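Borrelidin polyketide synthase, type I (Streptomyces parvulus, PDB 6OBT) probably dehydrates the beta-hydroxyacyl intermediates of borrelidin assembly, acting as the dehydratase domain of a modular type I polyketide synthase. Local coordinates at residues V102-L107 with E152-A157; V121-T126 with R134-H139. All coordinates share one frame; numbering follows the deposited sequence.

Contact 1: residues V102-L107 with E152-A157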
# COMPACT_ATOMS: atom_id res chain seq x y z
N VAL A 102 -10.66 -19.31 7.08
CA VAL A 102 -11.61 -18.20 7.04
C VAL A 102 -12.70 -18.60 8.02
O VAL A 102 -13.62 -19.35 7.70
CB VAL A 102 -12.14 -17.94 5.63
CG1 VAL A 102 -13.12 -16.78 5.63
CG2 VAL A 102 -10.98 -17.62 4.67
N ASP A 103 -12.53 -18.17 9.28
CA ASP A 103 -13.53 -18.45 10.31
C ASP A 103 -14.90 -17.94 9.89
O ASP A 103 -15.93 -18.57 10.16
CB ASP A 103 -13.13 -17.79 11.63
CG ASP A 103 -12.02 -18.54 12.35
OD1 ASP A 103 -11.65 -18.11 13.47
OD2 ASP A 103 -11.50 -19.54 11.80
N GLU A 104 -14.93 -16.79 9.21
CA GLU A 104 -16.17 -16.08 8.95
C GLU A 104 -15.93 -15.08 7.83
O GLU A 104 -14.96 -14.31 7.89
CB GLU A 104 -16.62 -15.36 10.23
CG GLU A 104 -18.10 -15.35 10.50
CD GLU A 104 -18.49 -14.20 11.41
OE1 GLU A 104 -19.45 -13.47 11.08
OE2 GLU A 104 -17.82 -14.04 12.46
N LEU A 105 -16.79 -15.08 6.81
CA LEU A 105 -16.79 -14.01 5.82
C LEU A 105 -18.23 -13.72 5.41
O LEU A 105 -18.98 -14.63 5.06
CB LEU A 105 -15.95 -14.35 4.58
CG LEU A 105 -15.57 -13.11 3.77
CD1 LEU A 105 -14.57 -12.24 4.54
CD2 LEU A 105 -15.04 -13.46 2.40
N THR A 106 -18.61 -12.45 5.46
CA THR A 106 -19.97 -12.03 5.16
C THR A 106 -19.91 -11.04 4.01
O THR A 106 -19.18 -10.04 4.10
CB THR A 106 -20.63 -11.39 6.38
OG1 THR A 106 -20.34 -12.17 7.55
CG2 THR A 106 -22.14 -11.33 6.18
N LEU A 107 -20.65 -11.32 2.94
CA LEU A 107 -20.61 -10.43 1.79
C LEU A 107 -21.58 -9.26 2.00
O LEU A 107 -22.59 -9.39 2.70
CB LEU A 107 -20.94 -11.18 0.51
CG LEU A 107 -20.03 -12.39 0.26
CD1 LEU A 107 -20.29 -13.07 -1.06
CD2 LEU A 107 -18.55 -11.99 0.36
N GLU A 152 -16.57 -8.53 4.93
CA GLU A 152 -15.89 -8.40 6.21
C GLU A 152 -15.88 -9.76 6.87
O GLU A 152 -16.81 -10.56 6.69
CB GLU A 152 -16.55 -7.35 7.12
CG GLU A 152 -16.44 -5.92 6.56
CD GLU A 152 -16.93 -4.86 7.52
OE1 GLU A 152 -18.06 -4.36 7.33
OE2 GLU A 152 -16.19 -4.51 8.46
N GLY A 153 -14.83 -10.04 7.63
CA GLY A 153 -14.75 -11.35 8.25
C GLY A 153 -13.57 -11.48 9.19
O GLY A 153 -12.93 -10.50 9.57
N ILE A 154 -13.31 -12.74 9.55
CA ILE A 154 -12.37 -13.13 10.59
C ILE A 154 -11.53 -14.29 10.07
O ILE A 154 -12.08 -15.29 9.60
CB ILE A 154 -13.10 -13.57 11.88
CG1 ILE A 154 -14.17 -12.56 12.29
CG2 ILE A 154 -12.11 -13.88 13.00
CD1 ILE A 154 -13.64 -11.39 13.04
N LEU A 155 -10.21 -14.15 10.15
CA LEU A 155 -9.29 -15.22 9.79
C LEU A 155 -8.80 -15.89 11.06
O LEU A 155 -8.49 -15.22 12.05
CB LEU A 155 -8.11 -14.70 8.97
CG LEU A 155 -8.53 -13.88 7.75
CD1 LEU A 155 -7.32 -13.14 7.18
CD2 LEU A 155 -9.18 -14.80 6.70
N GLY A 156 -8.74 -17.23 11.04
CA GLY A 156 -8.41 -17.99 12.22
C GLY A 156 -7.41 -19.09 11.92
O GLY A 156 -7.02 -19.32 10.77
N ALA A 157 -6.98 -19.75 12.98
CA ALA A 157 -6.02 -20.83 12.89
C ALA A 157 -6.74 -22.16 12.75
O ALA A 157 -7.82 -22.37 13.31
CB ALA A 157 -5.11 -20.85 14.12

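Contact 2: residues V121-T126 with R134-H139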
# COMPACT_ATOMS: atom_id res chain seq x y z
N VAL A 121 -8.81 -2.48 -5.93
CA VAL A 121 -9.30 -3.39 -4.90
C VAL A 121 -8.30 -3.43 -3.76
O VAL A 121 -7.09 -3.29 -3.96
CB VAL A 121 -9.57 -4.80 -5.48
CG1 VAL A 121 -10.60 -4.69 -6.60
CG2 VAL A 121 -8.31 -5.41 -6.03
N ARG A 122 -8.82 -3.61 -2.54
CA ARG A 122 -7.99 -3.77 -1.35
C ARG A 122 -8.47 -4.96 -0.54
O ARG A 122 -9.67 -5.16 -0.37
CB ARG A 122 -8.03 -2.54 -0.46
CG ARG A 122 -7.67 -1.26 -1.17
CD ARG A 122 -6.17 -1.20 -1.46
NE ARG A 122 -5.77 0.12 -1.93
CZ ARG A 122 -5.58 0.43 -3.21
NH1 ARG A 122 -5.76 -0.48 -4.16
NH2 ARG A 122 -5.22 1.67 -3.54
N VAL A 123 -7.52 -5.72 0.01
CA VAL A 123 -7.81 -6.69 1.06
C VAL A 123 -7.01 -6.27 2.28
O VAL A 123 -5.77 -6.24 2.24
CB VAL A 123 -7.45 -8.12 0.64
CG1 VAL A 123 -7.94 -9.11 1.69
CG2 VAL A 123 -8.07 -8.47 -0.73
N VAL A 124 -7.70 -5.98 3.38
CA VAL A 124 -7.08 -5.37 4.54
C VAL A 124 -7.13 -6.36 5.69
O VAL A 124 -8.22 -6.71 6.17
CB VAL A 124 -7.78 -4.06 4.94
CG1 VAL A 124 -7.20 -3.55 6.24
CG2 VAL A 124 -7.63 -3.01 3.82
N VAL A 125 -5.96 -6.80 6.15
CA VAL A 125 -5.87 -7.78 7.22
C VAL A 125 -5.27 -7.09 8.44
O VAL A 125 -4.20 -6.47 8.34
CB VAL A 125 -5.05 -9.01 6.80
CG1 VAL A 125 -4.89 -9.96 7.98
CG2 VAL A 125 -5.75 -9.72 5.61
N THR A 126 -5.96 -7.19 9.57
CA THR A 126 -5.59 -6.45 10.77
C THR A 126 -5.44 -7.40 11.95
O THR A 126 -6.33 -8.22 12.22
CB THR A 126 -6.63 -5.36 11.08
OG1 THR A 126 -6.86 -4.57 9.91
CG2 THR A 126 -6.12 -4.45 12.19
N ARG A 134 -7.48 -12.70 13.18
CA ARG A 134 -7.31 -11.42 12.52
C ARG A 134 -8.58 -11.06 11.76
O ARG A 134 -9.29 -11.93 11.26
CB ARG A 134 -6.12 -11.46 11.55
CG ARG A 134 -4.78 -11.75 12.23
CD ARG A 134 -3.61 -11.46 11.31
NE ARG A 134 -2.38 -12.04 11.82
CZ ARG A 134 -1.17 -11.75 11.35
NH1 ARG A 134 -1.03 -10.87 10.36
NH2 ARG A 134 -0.10 -12.34 11.86
N THR A 135 -8.88 -9.77 11.72
CA THR A 135 -9.99 -9.33 10.89
C THR A 135 -9.54 -9.15 9.45
O THR A 135 -8.36 -8.94 9.17
CB THR A 135 -10.57 -8.01 11.40
OG1 THR A 135 -9.58 -6.99 11.27
CG2 THR A 135 -10.97 -8.15 12.86
N VAL A 136 -10.49 -9.25 8.53
CA VAL A 136 -10.22 -9.04 7.12
C VAL A 136 -11.40 -8.29 6.53
O VAL A 136 -12.55 -8.51 6.93
CB VAL A 136 -9.96 -10.37 6.36
CG1 VAL A 136 -11.18 -11.33 6.42
CG2 VAL A 136 -9.56 -10.10 4.93
N SER A 137 -11.11 -7.36 5.63
CA SER A 137 -12.17 -6.65 4.92
C SER A 137 -11.73 -6.42 3.49
O SER A 137 -10.53 -6.30 3.20
CB SER A 137 -12.55 -5.33 5.61
OG SER A 137 -11.46 -4.42 5.69
N MET A 138 -12.71 -6.39 2.59
CA MET A 138 -12.51 -6.28 1.15
C MET A 138 -13.21 -5.04 0.63
O MET A 138 -14.38 -4.79 0.96
CB MET A 138 -13.07 -7.51 0.44
CG MET A 138 -12.25 -8.78 0.65
SD MET A 138 -12.41 -9.40 2.32
CE MET A 138 -11.65 -11.01 2.09
N HIS A 139 -12.52 -4.27 -0.21
CA HIS A 139 -13.03 -2.97 -0.64
C HIS A 139 -12.67 -2.72 -2.10
O HIS A 139 -11.70 -3.26 -2.63
CB HIS A 139 -12.46 -1.80 0.18
CG HIS A 139 -12.38 -2.08 1.65
ND1 HIS A 139 -13.21 -1.47 2.57
CD2 HIS A 139 -11.58 -2.91 2.36
CE1 HIS A 139 -12.92 -1.91 3.78
NE2 HIS A 139 -11.94 -2.79 3.68
O HOH W 1 -8.92 -5.88 8.59
O HOH W 2 -1.93 -8.33 9.54

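Contact 1: residues V102-L107 with E152-A157
Asp103 and Glu104 both face Ile154 across an antiparallel strand pair, a classic beta bulge that shifts the register by one residue. Along Asp103, CB lies 3.4 Å from Ile154 O, and CG stands 3.7 Å from Gly156 CA. The carboxylate points its oxygen end at the glycine, whose CA lies obliquely out of the carboxylate plane, 3.5 Å from both OD1 and OD2; OD2 is also hydrogen-bonded to Ser101 OG. CG is turned beside the backbone N (chi1 -76°), which carries the acid toward Gly156. Past the bulge the ladder is regular: Ile154 N donates to Glu104 O at 2.8 Å, and Thr106 N to Glu152 O, nearly in line with the carbonyl. Gly153 CA makes a bent CA-H...O contact with Glu104 O at 3.0 Å, backbone meeting backbone, while Leu105 CD1 comes within 3.5 Å of Glu152 O. On the buried face, toward helix 83-97, Val102 CG2 and Leu155 CD2 lie side by side at 3.9 Å. The backbone bonds thus set the pairing, whereas the carboxylate at the bulge has its stronger polar partner in Ser101, within its own strand.

Contact 2: residues V121-T126 with R134-H139
Val123, Val125, Val136 and Met138 form the apolar centre of a beta hairpin, strands 119-127 and 134-142, on the face that packs against helix 83-97. This is part of the hot-dog architecture of dehydratase domains, in which a curved antiparallel sheet wraps a central helix. Val136 CG2 touches two valines of the opposite strand, 3.8 Å from Val123 CG1 and 3.9 Å from Val125 CG2. It is the branch anti to the backbone N, which turns it toward both valines. Met138, bent at its second torsion, brings CE beside Val123 CG1, and its side chain also touches Trp86 and Ala90 of the helix. Three hydrogen-bonded pairs, Arg122 with His139, Val124 with Ser137 and Thr126 with Thr135, stitch the backbones together; Val124 N to Ser137 O is among the straightest of these bonds, at 168°. Farther out, Arg134 crosses Val125 at about a right angle, Arg134 CD lying 3.9 Å from Val125 CG1. Arg122 carries its guanidinium away from the hairpin to the second subunit, where NE bonds to Asp50 O of that chain, so this strand also serves the dimer interface. On the other face, which also carries Val124, Thr126 and Thr135 lie side by side. A water donates to Val124 O at 2.7 Å and is also hydrogen-bonded to both threonine hydroxyls, while Gln55 gives Thr126 OG1 a further partner. Within strand 134-142, Ser137 OG and His139 NE2 share a hydrogen bond of 2.6 Å, the hydroxyl lying at the ring edge and in its plane.

Overall arrangement
From the N terminus the chain passes strand 55-62 and helix 83-97 before strand 101-107, whose partner 148-156 comes only after the hairpin of 119-127 and 134-142. Contact 2 closes that short hairpin, with only seven residues between its segments. The chain then returns as strand 148-156, and contact 1 closes the wider loop, so contact 2 is nested wholly inside it. Strands 134-142 and 148-156 are neighbours and join the two contacts directly, with Gly153 N probably hydrogen-bonded to Val136 O and Leu155 N to Arg134 O. Contact 2 leads outward to strand 55-62 and the second subunit; contact 1 leads to strand 254-263, from the later part of the chain.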